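Local coordinates for putative diflavin flavoprotein A 5 (Nostoc sp. PCC 7120, PDB 4FEK) that probably transfers electrons from NADH to oxygen, reducing it to water, this chain being the N-terminal metallo-beta-lactamase-like domain of the whole flavodiiron protein, at residues 95-98 against 99-103; 215-218 against 219-222; 242-245 against 246-250. One frame throughout, in Å; residues are numbered along the deposited sequence.

Contact 1 (95-98 against 99-103); sequences TFKA and LLELA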
ATOM      1  N   THR A  95       0.630 -13.489  -7.287  1.00 22.99           N
ATOM      2  CA  THR A  95      -0.519 -12.622  -7.541  1.00 22.37           C
ATOM      3  C   THR A  95      -0.350 -11.798  -8.831  1.00 24.43           C
ATOM      4  O   THR A  95      -1.303 -11.634  -9.593  1.00 25.47           O
ATOM      5  CB  THR A  95      -0.813 -11.681  -6.332  1.00 25.23           C
ATOM      6  OG1 THR A  95      -0.780 -12.443  -5.118  1.00 24.77           O
ATOM      7  CG2 THR A  95      -2.190 -11.026  -6.481  1.00 25.73           C
ATOM      8  N   PHE A  96       0.858 -11.276  -9.061  1.00 25.67           N
ATOM      9  CA  PHE A  96       1.146 -10.541 -10.295  1.00 25.61           C
ATOM     10  C   PHE A  96       0.980 -11.471 -11.496  1.00 23.78           C
ATOM     11  O   PHE A  96       0.476 -11.061 -12.542  1.00 25.61           O
ATOM     12  CB  PHE A  96       2.580 -10.006 -10.309  1.00 20.37           C
ATOM     13  CG  PHE A  96       2.868  -8.993  -9.238  1.00 22.50           C
ATOM     14  CD1 PHE A  96       1.837  -8.361  -8.565  1.00 23.39           C
ATOM     15  CD2 PHE A  96       4.178  -8.670  -8.915  1.00 30.09           C
ATOM     16  CE1 PHE A  96       2.108  -7.418  -7.576  1.00 29.12           C
ATOM     17  CE2 PHE A  96       4.452  -7.739  -7.922  1.00 27.69           C
ATOM     18  CZ  PHE A  96       3.418  -7.114  -7.261  1.00 28.84           C
ATOM     19  N   LYS A  97       1.437 -12.709 -11.338  1.00 25.20           N
ATOM     20  CA  LYS A  97       1.386 -13.705 -12.414  1.00 29.40           C
ATOM     21  C   LYS A  97      -0.054 -14.020 -12.813  1.00 29.76           C
ATOM     22  O   LYS A  97      -0.366 -14.128 -13.997  1.00 28.82           O
ATOM     23  CB  LYS A  97       2.131 -14.979 -12.009  1.00 32.83           C
ATOM     24  CG  LYS A  97       2.191 -16.053 -13.110  1.00 41.14           C
ATOM     25  CD  LYS A  97       3.031 -17.255 -12.669  1.00 45.83           C
ATOM     26  CE  LYS A  97       2.979 -18.380 -13.704  1.00 53.65           C
ATOM     27  NZ  LYS A  97       1.589 -18.892 -13.923  1.00 56.38           N
ATOM     28  N   ALA A  98      -0.938 -14.153 -11.826  1.00 30.41           N
ATOM     29  CA  ALA A  98      -2.358 -14.392 -12.099  1.00 31.51           C
ATOM     30  C   ALA A  98      -3.024 -13.192 -12.770  1.00 30.04           C
ATOM     31  O   ALA A  98      -3.802 -13.349 -13.718  1.00 30.36           O
ATOM     32  CB  ALA A  98      -3.092 -14.762 -10.827  1.00 31.34           C
ATOM     33  N   LEU A  99      -2.702 -11.995 -12.283  1.00 24.31           N
ATOM     34  CA  LEU A  99      -3.210 -10.762 -12.871  1.00 23.51           C
ATOM     35  C   LEU A  99      -2.819 -10.649 -14.327  1.00 23.73           C
ATOM     36  O   LEU A  99      -3.667 -10.345 -15.159  1.00 31.54           O
ATOM     37  CB  LEU A  99      -2.687  -9.531 -12.115  1.00 21.79           C
ATOM     38  CG  LEU A  99      -3.482  -9.169 -10.870  1.00 25.15           C
ATOM     39  CD1 LEU A  99      -2.788  -8.050 -10.115  1.00 27.98           C
ATOM     40  CD2 LEU A  99      -4.897  -8.766 -11.245  1.00 25.63           C
ATOM     41  N   LEU A 100      -1.538 -10.882 -14.616  1.00 23.57           N
ATOM     42  CA  LEU A 100      -1.009 -10.859 -15.973  1.00 32.73           C
ATOM     43  C   LEU A 100      -1.787 -11.790 -16.902  1.00 36.28           C
ATOM     44  O   LEU A 100      -2.132 -11.412 -18.019  1.00 33.54           O
ATOM     45  CB  LEU A 100       0.457 -11.294 -15.980  1.00 40.43           C
ATOM     46  CG  LEU A 100       1.558 -10.298 -16.344  1.00 46.16           C
ATOM     47  CD1 LEU A 100       0.978  -9.004 -16.894  1.00 50.48           C
ATOM     48  CD2 LEU A 100       2.443 -10.042 -15.141  1.00 41.07           C
ATOM     49  N   GLU A 101      -2.044 -13.013 -16.444  1.00 38.50           N
ATOM     50  CA  GLU A 101      -2.805 -13.972 -17.246  1.00 42.95           C
ATOM     51  C   GLU A 101      -4.215 -13.467 -17.520  1.00 37.29           C
ATOM     52  O   GLU A 101      -4.720 -13.618 -18.623  1.00 36.34           O
ATOM     53  CB  GLU A 101      -2.858 -15.351 -16.576  1.00 53.60           C
ATOM     54  CG  GLU A 101      -1.491 -15.913 -16.206  1.00 63.83           C
ATOM     55  CD  GLU A 101      -1.289 -17.351 -16.656  1.00 78.23           C
ATOM     56  OE1 GLU A 101      -2.152 -17.873 -17.400  1.00 83.40           O
ATOM     57  OE2 GLU A 101      -0.262 -17.956 -16.266  1.00 81.48           O
ATOM     58  N   LEU A 102      -4.843 -12.856 -16.517  1.00 31.83           N
ATOM     59  CA  LEU A 102      -6.225 -12.397 -16.641  1.00 34.07           C
ATOM     60  C   LEU A 102      -6.342 -11.058 -17.362  1.00 34.69           C
ATOM     61  O   LEU A 102      -7.364 -10.761 -17.990  1.00 33.30           O
ATOM     62  CB  LEU A 102      -6.852 -12.261 -15.257  1.00 33.45           C
ATOM     63  CG  LEU A 102      -7.072 -13.543 -14.460  1.00 40.24           C
ATOM     64  CD1 LEU A 102      -7.373 -13.184 -13.010  1.00 42.11           C
ATOM     65  CD2 LEU A 102      -8.204 -14.374 -15.065  1.00 39.96           C
ATOM     66  N   ALA A 103      -5.295 -10.247 -17.254  1.00 30.28           N
ATOM     67  CA  ALA A 103      -5.307  -8.906 -17.827  1.00 32.48           C
ATOM     68  C   ALA A 103      -3.950  -8.615 -18.441  1.00 31.00           C
ATOM     69  O   ALA A 103      -3.149  -7.853 -17.878  1.00 28.46           O
ATOM     70  CB  ALA A 103      -5.631  -7.884 -16.756  1.00 35.95           C
TER
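Residues 95-98 and 99-102 are successive turns of one helix, joined by four i to i+4 backbone hydrogen bonds. Leu99 N gives to Thr95 O at 3.1 Å, and Leu100 N to Phe96 O at 2.9 Å. Glu101 N reaches Lys97 O, and Leu102 N closes the series on Ala98 O at 3.0 Å. Ala103 is the first residue to leave helical backbone angles, yet its N still bonds to Leu99 O.

On the exposed side, Lys97 and Glu101 lie alongside each other, one turn apart, and form a salt bridge. Lys97 NZ meets Glu101 OE2 at 3.1 Å. The amine comes to the anti side of that oxygen, 24° out of the carboxylate plane. The lysine chain runs straight from the backbone and bends only at its last torsion (chi4 -61°), which turns NZ toward the glutamate. Glu101 CG also sits 3.1 Å from Lys97 O.

Helix 93-102 is the crossover of a beta-alpha-beta unit between strands 80-84 and 107-111. Its buried side carries Thr95, Phe96 and Leu99. Thr95 OG1 is hydrogen-bonded to Pro59 O, and Phe96 rests on Leu85 and Phe122. Leu99 packs on Leu68 and Leu71 of helix 61-74, while its CG lies 3.5 Å from Thr95 O, one turn back. Leu100 CD2 turns back to within 3.4 Å of Phe96 O.

Contact 2 (215-218 against 219-222); sequences ALEK and ISDL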
ATOM      1  N   ALA A 215      10.668  10.526   4.667  1.00 20.57           N
ATOM      2  CA  ALA A 215       9.348  10.295   4.079  1.00 21.30           C
ATOM      3  C   ALA A 215       8.314  11.316   4.574  1.00 19.06           C
ATOM      4  O   ALA A 215       7.544  11.878   3.786  1.00 20.06           O
ATOM      5  CB  ALA A 215       8.878   8.858   4.362  1.00 16.38           C
ATOM      6  N   LEU A 216       8.302  11.555   5.880  1.00 19.34           N
ATOM      7  CA  LEU A 216       7.395  12.539   6.463  1.00 23.56           C
ATOM      8  C   LEU A 216       7.626  13.927   5.869  1.00 28.15           C
ATOM      9  O   LEU A 216       6.674  14.646   5.558  1.00 23.77           O
ATOM     10  CB  LEU A 216       7.534  12.563   7.992  1.00 22.36           C
ATOM     11  CG  LEU A 216       7.147  11.269   8.731  1.00 26.11           C
ATOM     12  CD1 LEU A 216       7.367  11.422  10.244  1.00 28.55           C
ATOM     13  CD2 LEU A 216       5.710  10.856   8.439  1.00 22.02           C
ATOM     14  N   GLU A 217       8.894  14.296   5.691  1.00 23.40           N
ATOM     15  CA  GLU A 217       9.201  15.585   5.081  1.00 28.42           C
ATOM     16  C   GLU A 217       8.648  15.664   3.646  1.00 26.02           C
ATOM     17  O   GLU A 217       8.089  16.684   3.255  1.00 28.09           O
ATOM     18  CB  GLU A 217      10.710  15.847   5.082  1.00 38.72           C
ATOM     19  CG  GLU A 217      11.097  17.328   5.184  1.00 57.14           C
ATOM     20  CD  GLU A 217      10.789  18.124   3.921  1.00 70.68           C
ATOM     21  OE1 GLU A 217      10.994  17.584   2.813  1.00 74.49           O
ATOM     22  OE2 GLU A 217      10.344  19.290   4.038  1.00 76.20           O
ATOM     23  N   LYS A 218       8.834  14.593   2.876  1.00 24.00           N
ATOM     24  CA  LYS A 218       8.320  14.518   1.490  1.00 28.74           C
ATOM     25  C   LYS A 218       6.818  14.721   1.386  1.00 29.88           C
ATOM     26  O   LYS A 218       6.331  15.441   0.508  1.00 32.71           O
ATOM     27  CB  LYS A 218       8.704  13.190   0.816  1.00 30.42           C
ATOM     28  CG  LYS A 218      10.105  13.168   0.218  1.00 37.59           C
ATOM     29  CD  LYS A 218      10.578  11.735  -0.020  1.00 41.28           C
ATOM     30  CE  LYS A 218      12.091  11.662  -0.244  1.00 42.06           C
ATOM     31  NZ  LYS A 218      12.657  10.316   0.097  1.00 36.39           N
ATOM     32  N   ILE A 219       6.067  14.093   2.276  1.00 26.97           N
ATOM     33  CA  ILE A 219       4.621  14.195   2.183  1.00 27.29           C
ATOM     34  C   ILE A 219       4.063  15.444   2.859  1.00 29.07           C
ATOM     35  O   ILE A 219       2.902  15.785   2.648  1.00 28.20           O
ATOM     36  CB  ILE A 219       3.917  12.944   2.750  1.00 23.90           C
ATOM     37  CG1 ILE A 219       4.059  12.883   4.264  1.00 25.40           C
ATOM     38  CG2 ILE A 219       4.439  11.652   2.088  1.00 21.57           C
ATOM     39  CD1 ILE A 219       3.433  11.629   4.875  1.00 30.51           C
ATOM     40  N   SER A 220       4.890  16.129   3.655  1.00 28.21           N
ATOM     41  CA  SER A 220       4.428  17.260   4.467  1.00 31.87           C
ATOM     42  C   SER A 220       3.773  18.398   3.685  1.00 36.99           C
ATOM     43  O   SER A 220       2.909  19.088   4.216  1.00 39.68           O
ATOM     44  CB  SER A 220       5.549  17.814   5.366  1.00 35.25           C
ATOM     45  OG  SER A 220       6.542  18.457   4.604  1.00 31.88           O
ATOM     46  N   ASP A 221       4.165  18.604   2.434  1.00 34.29           N
ATOM     47  CA  ASP A 221       3.499  19.631   1.636  1.00 41.51           C
ATOM     48  C   ASP A 221       2.170  19.199   0.985  1.00 36.07           C
ATOM     49  O   ASP A 221       1.498  20.012   0.355  1.00 36.36           O
ATOM     50  CB  ASP A 221       4.458  20.228   0.608  1.00 54.45           C
ATOM     51  CG  ASP A 221       5.303  21.350   1.191  1.00 69.45           C
ATOM     52  OD1 ASP A 221       4.715  22.315   1.733  1.00 75.90           O
ATOM     53  OD2 ASP A 221       6.550  21.257   1.124  1.00 72.92           O
ATOM     54  N   LEU A 222       1.781  17.942   1.161  1.00 30.11           N
ATOM     55  CA  LEU A 222       0.541  17.447   0.578  1.00 29.12           C
ATOM     56  C   LEU A 222      -0.665  17.775   1.441  1.00 32.40           C
ATOM     57  O   LEU A 222      -0.607  17.720   2.671  1.00 30.90           O
ATOM     58  CB  LEU A 222       0.600  15.935   0.351  1.00 27.63           C
ATOM     59  CG  LEU A 222       1.612  15.442  -0.673  1.00 26.11           C
ATOM     60  CD1 LEU A 222       1.490  13.928  -0.860  1.00 22.03           C
ATOM     61  CD2 LEU A 222       1.404  16.190  -1.979  1.00 30.04           C
TER
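This is the C-terminal end of helix 209-219, where the chain leaves the helix for a type I beta turn from Ile219 to Leu222 on the way to strand 226-229. The last regular turn is held by Ile219 N, which bonds to Ala215 O at 3.1 Å. One residue later the pattern weakens. Ser220 N still points to Leu216 O at 3.0 Å, but the angle at its hydrogen is only 120° and the bond is weak. The same N also reaches Glu217 O, at 3.3 Å, from well above the carbonyl plane. The turn that follows is closed by Leu222 N on Ile219 O.

Ile219 and Leu216 lie on the inner side of the helix. Leu216 CD2 meets Ile219 CD1 at 4.3 Å. Ile219 CG1 stands between its own backbone N and carbonyl carbon (chi1 70°), folded against the helix and 3.4 Å from Leu216 O. Both side chains touch Phe176. Ile219 also packs on Leu170 of strand 169-173, and Leu216 on Tyr246 and Ala247 of helix 239-258. The helix end is thus set against both the sheet and the C-terminal helix.

Ser220 lies on the exposed side. Its first torsion, 69°, swings the hydroxyl back along the helix to the carbonyl of Glu217. Glu217 O therefore accepts from both OG and N of Ser220, on the same face of its plane, and the hydroxyl bond is the shorter, Ser220 OG to Glu217 O 2.7 Å.

Contact 3 (242-245 against 246-250); sequences LTQA and YADWS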
ATOM      1  N   LEU A 242      -1.393  10.678  14.096  1.00 24.77           N
ATOM      2  CA  LEU A 242      -0.497   9.556  13.844  1.00 21.66           C
ATOM      3  C   LEU A 242       0.770  10.084  13.192  1.00 24.47           C
ATOM      4  O   LEU A 242       1.872   9.615  13.476  1.00 22.22           O
ATOM      5  CB  LEU A 242      -1.154   8.478  12.960  1.00 19.68           C
ATOM      6  CG  LEU A 242      -0.260   7.259  12.688  1.00 17.05           C
ATOM      7  CD1 LEU A 242       0.048   6.466  13.956  1.00 17.82           C
ATOM      8  CD2 LEU A 242      -0.876   6.338  11.588  1.00 15.03           C
ATOM      9  N   THR A 243       0.607  11.073  12.323  1.00 21.82           N
ATOM     10  CA  THR A 243       1.729  11.656  11.625  1.00 23.30           C
ATOM     11  C   THR A 243       2.659  12.324  12.659  1.00 28.23           C
ATOM     12  O   THR A 243       3.885  12.186  12.581  1.00 23.05           O
ATOM     13  CB  THR A 243       1.252  12.691  10.599  1.00 25.67           C
ATOM     14  OG1 THR A 243       0.327  12.078   9.688  1.00 25.51           O
ATOM     15  CG2 THR A 243       2.414  13.260   9.818  1.00 26.04           C
ATOM     16  N   GLN A 244       2.070  13.023  13.629  1.00 26.15           N
ATOM     17  CA  GLN A 244       2.868  13.638  14.692  1.00 28.28           C
ATOM     18  C   GLN A 244       3.575  12.562  15.518  1.00 28.11           C
ATOM     19  O   GLN A 244       4.751  12.703  15.866  1.00 27.52           O
ATOM     20  CB  GLN A 244       2.010  14.504  15.601  1.00 31.50           C
ATOM     21  CG  GLN A 244       2.823  15.169  16.705  1.00 44.83           C
ATOM     22  CD  GLN A 244       3.996  15.994  16.167  1.00 48.82           C
ATOM     23  OE1 GLN A 244       5.166  15.726  16.482  1.00 43.42           O
ATOM     24  NE2 GLN A 244       3.686  17.006  15.360  1.00 35.90           N
ATOM     25  N   ALA A 245       2.852  11.488  15.828  1.00 25.88           N
ATOM     26  CA  ALA A 245       3.428  10.357  16.553  1.00 24.80           C
ATOM     27  C   ALA A 245       4.612   9.717  15.829  1.00 25.09           C
ATOM     28  O   ALA A 245       5.635   9.437  16.458  1.00 27.21           O
ATOM     29  CB  ALA A 245       2.365   9.316  16.875  1.00 24.27           C
ATOM     30  N   TYR A 246       4.477   9.473  14.523  1.00 23.54           N
ATOM     31  CA  TYR A 246       5.594   8.961  13.716  1.00 21.51           C
ATOM     32  C   TYR A 246       6.833   9.861  13.817  1.00 20.32           C
ATOM     33  O   TYR A 246       7.973   9.383  13.914  1.00 19.74           O
ATOM     34  CB  TYR A 246       5.189   8.774  12.245  1.00 17.18           C
ATOM     35  CG  TYR A 246       4.799   7.342  11.906  1.00 15.10           C
ATOM     36  CD1 TYR A 246       3.801   6.682  12.625  1.00 15.06           C
ATOM     37  CD2 TYR A 246       5.404   6.663  10.860  1.00 13.57           C
ATOM     38  CE1 TYR A 246       3.451   5.361  12.325  1.00 13.39           C
ATOM     39  CE2 TYR A 246       5.036   5.345  10.543  1.00 12.03           C
ATOM     40  CZ  TYR A 246       4.071   4.709  11.279  1.00 11.88           C
ATOM     41  OH  TYR A 246       3.751   3.404  10.972  1.00 10.94           O
ATOM     42  N   ALA A 247       6.602  11.161  13.768  1.00 21.87           N
ATOM     43  CA  ALA A 247       7.671  12.129  13.933  1.00 23.50           C
ATOM     44  C   ALA A 247       8.301  12.012  15.326  1.00 25.57           C
ATOM     45  O   ALA A 247       9.533  11.948  15.453  1.00 25.56           O
ATOM     46  CB  ALA A 247       7.135  13.539  13.697  1.00 28.78           C
ATOM     47  N   ASP A 248       7.472  11.963  16.367  1.00 25.83           N
ATOM     48  CA  ASP A 248       8.008  11.863  17.730  1.00 29.47           C
ATOM     49  C   ASP A 248       8.733  10.535  17.969  1.00 25.13           C
ATOM     50  O   ASP A 248       9.836  10.514  18.505  1.00 26.00           O
ATOM     51  CB  ASP A 248       6.918  12.048  18.786  1.00 29.46           C
ATOM     52  CG  ASP A 248       6.257  13.415  18.718  1.00 37.31           C
ATOM     53  OD1 ASP A 248       6.864  14.355  18.157  1.00 32.88           O
ATOM     54  OD2 ASP A 248       5.116  13.533  19.220  1.00 40.22           O
ATOM     55  N   TRP A 249       8.096   9.436  17.576  1.00 23.10           N
ATOM     56  CA  TRP A 249       8.692   8.112  17.694  1.00 21.21           C
ATOM     57  C   TRP A 249      10.014   8.020  16.920  1.00 23.94           C
ATOM     58  O   TRP A 249      10.965   7.406  17.390  1.00 26.01           O
ATOM     59  CB  TRP A 249       7.719   7.028  17.207  1.00 19.50           C
ATOM     60  CG  TRP A 249       6.437   6.919  18.011  1.00 21.21           C
ATOM     61  CD1 TRP A 249       6.239   7.295  19.308  1.00 30.75           C
ATOM     62  CD2 TRP A 249       5.187   6.398  17.549  1.00 20.55           C
ATOM     63  NE1 TRP A 249       4.940   7.040  19.680  1.00 32.82           N
ATOM     64  CE2 TRP A 249       4.276   6.482  18.616  1.00 30.11           C
ATOM     65  CE3 TRP A 249       4.754   5.846  16.332  1.00 18.32           C
ATOM     66  CZ2 TRP A 249       2.953   6.051  18.505  1.00 31.71           C
ATOM     67  CZ3 TRP A 249       3.435   5.421  16.220  1.00 21.13           C
ATOM     68  CH2 TRP A 249       2.555   5.523  17.297  1.00 23.02           C
ATOM     69  N   SER A 250      10.076   8.632  15.739  1.00 21.54           N
ATOM     70  CA  SER A 250      11.311   8.612  14.946  1.00 20.39           C
ATOM     71  C   SER A 250      12.469   9.360  15.615  1.00 21.36           C
ATOM     72  O   SER A 250      13.592   8.861  15.644  1.00 21.24           O
ATOM     73  CB  SER A 250      11.082   9.167  13.544  1.00 22.78           C
ATOM     74  OG  SER A 250      10.239   8.295  12.807  1.00 26.45           O
TER
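Ala245 and Trp249 meet because the indole is laid back over the preceding helical turn. Trp249 CG lies anti to its own carbonyl carbon (chi1 -63°), and a second torsion of -25° turns one ring face toward Ala245. Ala245 CB then stands over the six-membered ring, 3.7 Å from its centroid and 12° off the ring normal, a CH-pi contact. Ala245 O lies over the same face, 3.0 Å above the ring plane but offset toward the rim. This oxygen also accepts Trp249 N at 2.7 Å.

Leu242 supplies the neighbouring apolar contacts. Its side chain runs alongside that of Tyr246, pointing the same way. Leu242 CD1 is 3.9 Å from Tyr246 CE1 and 4.2 Å from Trp249 CZ3; this one methyl touches both aromatic side chains.

The regular i to i+4 backbone bonds run through the whole stretch, from Tyr246 N on Leu242 O to Ser250 N on Tyr246 O. Tyr246 O is gripped twice. Ser250 OG adds a second bond of 2.7 Å to Tyr246 O, from the opposite face of the carbonyl plane to Ser250 N. On another side of the helix, Asp248 OD1 forms a salt bridge with Lys251 NZ.

Tyr246 and Trp249 continue into an aromatic cluster. Phe201 of helix 194-205 meets the Tyr246 ring edge-to-face and also meets the Trp249 ring, while Phe176 lies against Tyr246. Ser250 touches both helix 194-205 and helix 209-219. Helix 239-258 is here an amphipathic helix, its aromatic side packed on helices 194-205 and 209-219.

Overall arrangement
Contacts 2 and 3 lie on the same side of the chain's centre and touch. Leu216 CD1 of contact 2 packs 3.6 Å from Ala247 N of contact 3, joining helix 209-219 to helix 239-258. Contact 1 is on the opposite side, with its centre about 33 Å from that of contact 2 and about 37 Å from that of contact 3. All three are partly buried, apolar inside and polar outside. Contact 1 packs aliphatic residues on helix 61-74 and carries a surface ion pair. Contact 2 is a helix end where a serine hydroxyl and N bond to one carbonyl. Contact 3, like most of contact 1, lies within a helix, but its inner side is mainly aromatic.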